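4-aminobutyrate transaminase (Acinetobacter baumannii, PDB 6WOP) catalyses the pyridoxal 5'-phosphate-dependent transfer of the amino group of 4-aminobutyrate to 2-oxoglutarate, as a class-III aminotransferase. Local coordinates at the interface of chains A and B. Sequence-based numbering; all coordinates share one arbitrary frame. Chains: chain A/B, 4-aminobutyrate transaminase.

Contact 1: the interface of chains A and B. Residues chain A 24, 26, 28, 50, 380, 382; chain B 77, 81-82.
The backbone amide N of A:Cys24 donates a hydrogen bond of 2.8 Å to the carbonyl O of B:Val81, arriving nearly along the C=O axis (164°) and linking the extended loop of chain A to the turning chain B loop, main chain to main chain. Beside this link B:Thr82 points its side chain into chain A and is received there by apolar groups. With OG1 beside the backbone N (chi1 -50°), the methyl CG2 is left anti to that N and lies over the face of the A:Trp26 six-membered ring, 3.6 Å from CZ3, in a CH-pi contact. The CB methyl of A:Ala28 meets the same CG2 at 3.8 Å, so the threonine methyl fits the corner formed by the indole face and the first residue of strand 28-32. On the other branch, the hydroxyl OG1 of B:Thr82 turns towards A:Cys24 SG at 3.7 Å and the CD2 methyl of A:Leu380, packing contacts rather than bonds. A:Cys24 CB lies near the rim of the A:Trp26 ring, on the same face as B:Thr82 CG2, and probably helps to set the indole. B:Thr77 probably steadies the loop from within chain B: its OG1 gives a hydrogen bond of 2.7 Å to the carbonyl O of B:Thr82, in the carbonyl plane, while its CG2 touches A:Ala28 CB at 3.8 Å. Further along, A:Leu382 brings CD2 across B:Val81 at about a right angle, reaching both valine methyls, CG1 at 4.0 Å. The chain B loop carrying residues 77 to 82 thus rests against a surface of chain A built from the loop before strand 28-32, the start of that strand, A:Gly50 in helix 49-52 and the short strands 379-380 and 382-384.

Contact 2: the interface of chains A and B. Residues chain A 12, 16, 20-22; chain B 79-80, 83, 87.
The N-terminal segment of chain A, from the end of helix 4-15 through the loop at residues 16 to 22, lies along the chain B loop that leads into helix 85-97. B:Tyr79 is central to the packing. With CG anti to the backbone N (chi1 179°), its ring presents the CD2-CE2 side to A:Val20 and A:Val22. The CG2 methyl of A:Val22 comes over the rim of one face, 3.5 Å from ring atom CE2, whereas CG1 of A:Val20 comes to the ring edge in plane, 4.0 Å from CD2. The other A:Val22 methyl, CG1, packs on the pyrrolidine ring of B:Pro83, 3.6 Å from CG, so this valine spans two chain B side chains. B:Tyr87 lies against the opposite face of the B:Tyr79 ring, offset towards the rim, so that ring is held between A:Val22 and B:Tyr87; CE1 of B:Tyr87 also meets the A:Thr16 methyl CG2. At the phenol end, water 1 bridges the chains, 2.7 Å from B:Tyr79 OH and 2.8 Å from A:Thr16 OG1. A:Thr16 OG1 also donates a hydrogen bond of 2.7 Å to the carbonyl O of A:Lys12, which probably fixes the hydroxyl against the last turn of helix 4-15, and the aliphatic CG and CD of A:Lys12 run past the tyrosine OH. The backbone of A:Gly21 and A:Val22 passes close to B:Gln80. By docking the N-terminal segment onto the neighbouring subunit, the site probably helps to hold the dimer together.

Contact 1: the interface of chains A and B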
loop_
_atom_site.group_PDB
_atom_site.type_symbol
_atom_site.label_atom_id
_atom_site.label_comp_id
_atom_site.label_asym_id
_atom_site.label_seq_id
_atom_site.Cartn_x
_atom_site.Cartn_y
_atom_site.Cartn_z
ATOM N N CYS A 24 -13.629 30.086 16.292
ATOM C CA CYS A 24 -14.296 31.204 16.965
ATOM C C CYS A 24 -15.298 30.668 17.989
ATOM O O CYS A 24 -16.010 29.696 17.736
ATOM C CB CYS A 24 -15.033 32.096 15.957
ATOM S SG CYS A 24 -14.006 33.240 15.070
ATOM N N TRP A 26 -17.804 32.505 19.014
ATOM C CA TRP A 26 -19.035 33.169 18.667
ATOM C C TRP A 26 -19.519 32.621 17.331
ATOM O O TRP A 26 -18.780 31.926 16.627
ATOM C CB TRP A 26 -18.788 34.671 18.608
ATOM C CG TRP A 26 -17.671 35.071 17.726
ATOM C CD1 TRP A 26 -16.344 35.226 18.066
ATOM C CD2 TRP A 26 -17.772 35.411 16.335
ATOM N NE1 TRP A 26 -15.627 35.678 16.977
ATOM C CE2 TRP A 26 -16.475 35.774 15.895
ATOM C CE3 TRP A 26 -18.842 35.482 15.434
ATOM C CZ2 TRP A 26 -16.218 36.173 14.583
ATOM C CZ3 TRP A 26 -18.583 35.869 14.112
ATOM C CH2 TRP A 26 -17.277 36.216 13.704
ATOM N N ALA A 28 -21.722 33.004 13.552
ATOM C CA ALA A 28 -22.011 34.004 12.547
ATOM C C ALA A 28 -23.521 34.160 12.375
ATOM O O ALA A 28 -24.279 33.179 12.303
ATOM C CB ALA A 28 -21.380 33.634 11.212
ATOM N N GLY A 50 -13.107 33.316 5.025
ATOM C CA GLY A 50 -13.496 31.902 5.035
ATOM C C GLY A 50 -12.351 30.987 4.649
ATOM O O GLY A 50 -12.594 29.888 4.140
ATOM N N LEU A 380 -10.888 39.606 12.758
ATOM C CA LEU A 380 -10.771 38.157 12.678
ATOM C C LEU A 380 -9.498 37.816 11.930
ATOM O O LEU A 380 -9.417 38.075 10.725
ATOM C CB LEU A 380 -11.987 37.580 11.940
ATOM C CG LEU A 380 -11.975 36.070 11.599
ATOM C CD1 LEU A 380 -11.829 35.237 12.863
ATOM C CD2 LEU A 380 -13.257 35.653 10.885
ATOM N N LEU A 382 -6.364 34.748 11.083
ATOM C CA LEU A 382 -5.965 33.340 11.054
ATOM C C LEU A 382 -4.466 33.139 11.273
ATOM O O LEU A 382 -3.648 33.934 10.796
ATOM C CB LEU A 382 -6.316 32.706 9.720
ATOM C CG LEU A 382 -7.776 32.823 9.249
ATOM C CD1 LEU A 382 -7.819 32.316 7.825
ATOM C CD2 LEU A 382 -8.699 32.021 10.166
ATOM N N THR B 77 -18.616 30.708 5.797
ATOM C CA THR B 77 -17.682 31.249 6.802
ATOM C C THR B 77 -16.490 30.343 7.059
ATOM O O THR B 77 -15.493 30.797 7.676
ATOM C CB THR B 77 -18.382 31.438 8.160
ATOM O OG1 THR B 77 -18.857 30.147 8.625
ATOM C CG2 THR B 77 -19.543 32.488 8.033
ATOM N N VAL B 81 -13.676 27.815 11.148
ATOM C CA VAL B 81 -13.235 29.128 11.561
ATOM C C VAL B 81 -14.340 29.764 12.389
ATOM O O VAL B 81 -14.135 30.095 13.569
ATOM C CB VAL B 81 -12.890 30.000 10.347
ATOM C CG1 VAL B 81 -12.562 31.465 10.794
ATOM C CG2 VAL B 81 -11.709 29.391 9.586
ATOM N N THR B 82 -15.493 30.005 11.754
ATOM C CA THR B 82 -16.619 30.600 12.442
ATOM C C THR B 82 -17.843 29.702 12.305
ATOM O O THR B 82 -18.363 29.510 11.192
ATOM C CB THR B 82 -16.950 31.984 11.878
ATOM O OG1 THR B 82 -15.755 32.779 11.803
ATOM C CG2 THR B 82 -18.012 32.617 12.752
#

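Contact 2: the interface of chains A and B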
loop_
_atom_site.group_PDB
_atom_site.type_symbol
_atom_site.label_atom_id
_atom_site.label_comp_id
_atom_site.label_asym_id
_atom_site.label_seq_id
_atom_site.Cartn_x
_atom_site.Cartn_y
_atom_site.Cartn_z
ATOM N N LYS A 12 -23.507 22.449 20.800
ATOM C CA LYS A 12 -22.501 21.990 19.834
ATOM C C LYS A 12 -21.776 20.763 20.346
ATOM O O LYS A 12 -21.570 19.782 19.616
ATOM C CB LYS A 12 -21.497 23.091 19.551
ATOM C CG LYS A 12 -20.460 22.711 18.461
ATOM C CD LYS A 12 -19.478 23.894 18.259
ATOM C CE LYS A 12 -18.136 23.535 18.859
ATOM N NZ LYS A 12 -17.665 24.630 19.726
ATOM N N THR A 16 -22.229 17.240 18.205
ATOM C CA THR A 16 -21.265 17.059 17.129
ATOM C C THR A 16 -19.954 16.540 17.713
ATOM O O THR A 16 -19.679 16.749 18.901
ATOM C CB THR A 16 -21.034 18.379 16.380
ATOM O OG1 THR A 16 -20.377 19.277 17.285
ATOM C CG2 THR A 16 -22.398 18.999 15.863
ATOM N N VAL A 20 -14.082 17.906 14.779
ATOM C CA VAL A 20 -14.142 19.178 14.061
ATOM C C VAL A 20 -13.701 20.298 14.999
ATOM O O VAL A 20 -14.469 20.688 15.872
ATOM C CB VAL A 20 -15.552 19.445 13.528
ATOM C CG1 VAL A 20 -15.470 20.612 12.506
ATOM C CG2 VAL A 20 -16.128 18.166 12.924
ATOM N N GLY A 21 -12.498 20.840 14.790
ATOM C CA GLY A 21 -12.005 21.928 15.631
ATOM C C GLY A 21 -12.587 23.272 15.168
ATOM O O GLY A 21 -12.531 23.617 13.978
ATOM N N VAL A 22 -13.184 24.006 16.082
ATOM C CA VAL A 22 -13.849 25.254 15.701
ATOM C C VAL A 22 -13.104 26.402 16.368
ATOM O O VAL A 22 -12.895 26.378 17.588
ATOM C CB VAL A 22 -15.346 25.229 16.062
ATOM C CG1 VAL A 22 -15.879 26.566 15.869
ATOM C CG2 VAL A 22 -16.101 24.228 15.144
ATOM N N TYR B 79 -16.931 26.558 8.590
ATOM C CA TYR B 79 -17.409 26.253 9.930
ATOM C C TYR B 79 -16.263 26.152 10.940
ATOM O O TYR B 79 -16.413 26.543 12.098
ATOM C CB TYR B 79 -18.231 24.973 9.878
ATOM C CG TYR B 79 -18.785 24.511 11.198
ATOM C CD1 TYR B 79 -19.973 25.021 11.720
ATOM C CD2 TYR B 79 -18.134 23.497 11.899
ATOM C CE1 TYR B 79 -20.497 24.558 12.974
ATOM C CE2 TYR B 79 -18.618 23.005 13.111
ATOM C CZ TYR B 79 -19.812 23.537 13.642
ATOM O OH TYR B 79 -20.274 23.059 14.857
ATOM N N GLN B 80 -15.112 25.573 10.545
ATOM C CA GLN B 80 -14.051 25.440 11.535
ATOM C C GLN B 80 -13.402 26.766 11.903
ATOM O O GLN B 80 -12.666 26.822 12.909
ATOM C CB GLN B 80 -12.971 24.462 11.056
ATOM C CG GLN B 80 -12.369 24.818 9.775
ATOM C CD GLN B 80 -11.828 23.581 9.090
ATOM O OE1 GLN B 80 -12.542 22.575 8.925
ATOM N NE2 GLN B 80 -10.564 23.631 8.725
ATOM N N PRO B 83 -18.372 29.201 13.390
ATOM C CA PRO B 83 -19.472 28.259 13.296
ATOM C C PRO B 83 -20.786 29.018 13.167
ATOM O O PRO B 83 -20.845 30.250 13.289
ATOM C CB PRO B 83 -19.352 27.484 14.631
ATOM C CG PRO B 83 -18.852 28.504 15.567
ATOM C CD PRO B 83 -17.897 29.376 14.773
ATOM N N TYR B 87 -25.914 24.653 11.653
ATOM C CA TYR B 87 -25.208 23.373 11.530
ATOM C C TYR B 87 -25.466 22.507 12.758
ATOM O O TYR B 87 -25.759 21.299 12.657
ATOM C CB TYR B 87 -23.718 23.675 11.360
ATOM C CG TYR B 87 -22.743 22.491 11.256
ATOM C CD1 TYR B 87 -22.593 21.563 12.320
ATOM C CD2 TYR B 87 -21.878 22.374 10.151
ATOM C CE1 TYR B 87 -21.621 20.524 12.227
ATOM C CE2 TYR B 87 -20.931 21.351 10.058
ATOM C CZ TYR B 87 -20.814 20.446 11.105
ATOM O OH TYR B 87 -19.845 19.427 11.068
HETATM O O HOH W 1 -18.804 21.063 15.836
#

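The centres of the C-alpha atoms of contact 1 and contact 2 are about 10 Å apart, and the two form neighbouring stretches of one A-B interface. Both use the chain B loop of residues 77 to 83, whose residues are divided between them, and the chain A segment that runs from helix 4-15 to strand 28-32: contact 2 takes its first part and contact 1 its later part. Contact 1 extends to helix 49-52 and strands 379-380 and 382-384 of chain A, contact 2 to helix 85-97 of chain B. The two-fold symmetry repeats each with chains exchanged, which suggests a reciprocal clasp between subunits in the four-chain deposited assembly.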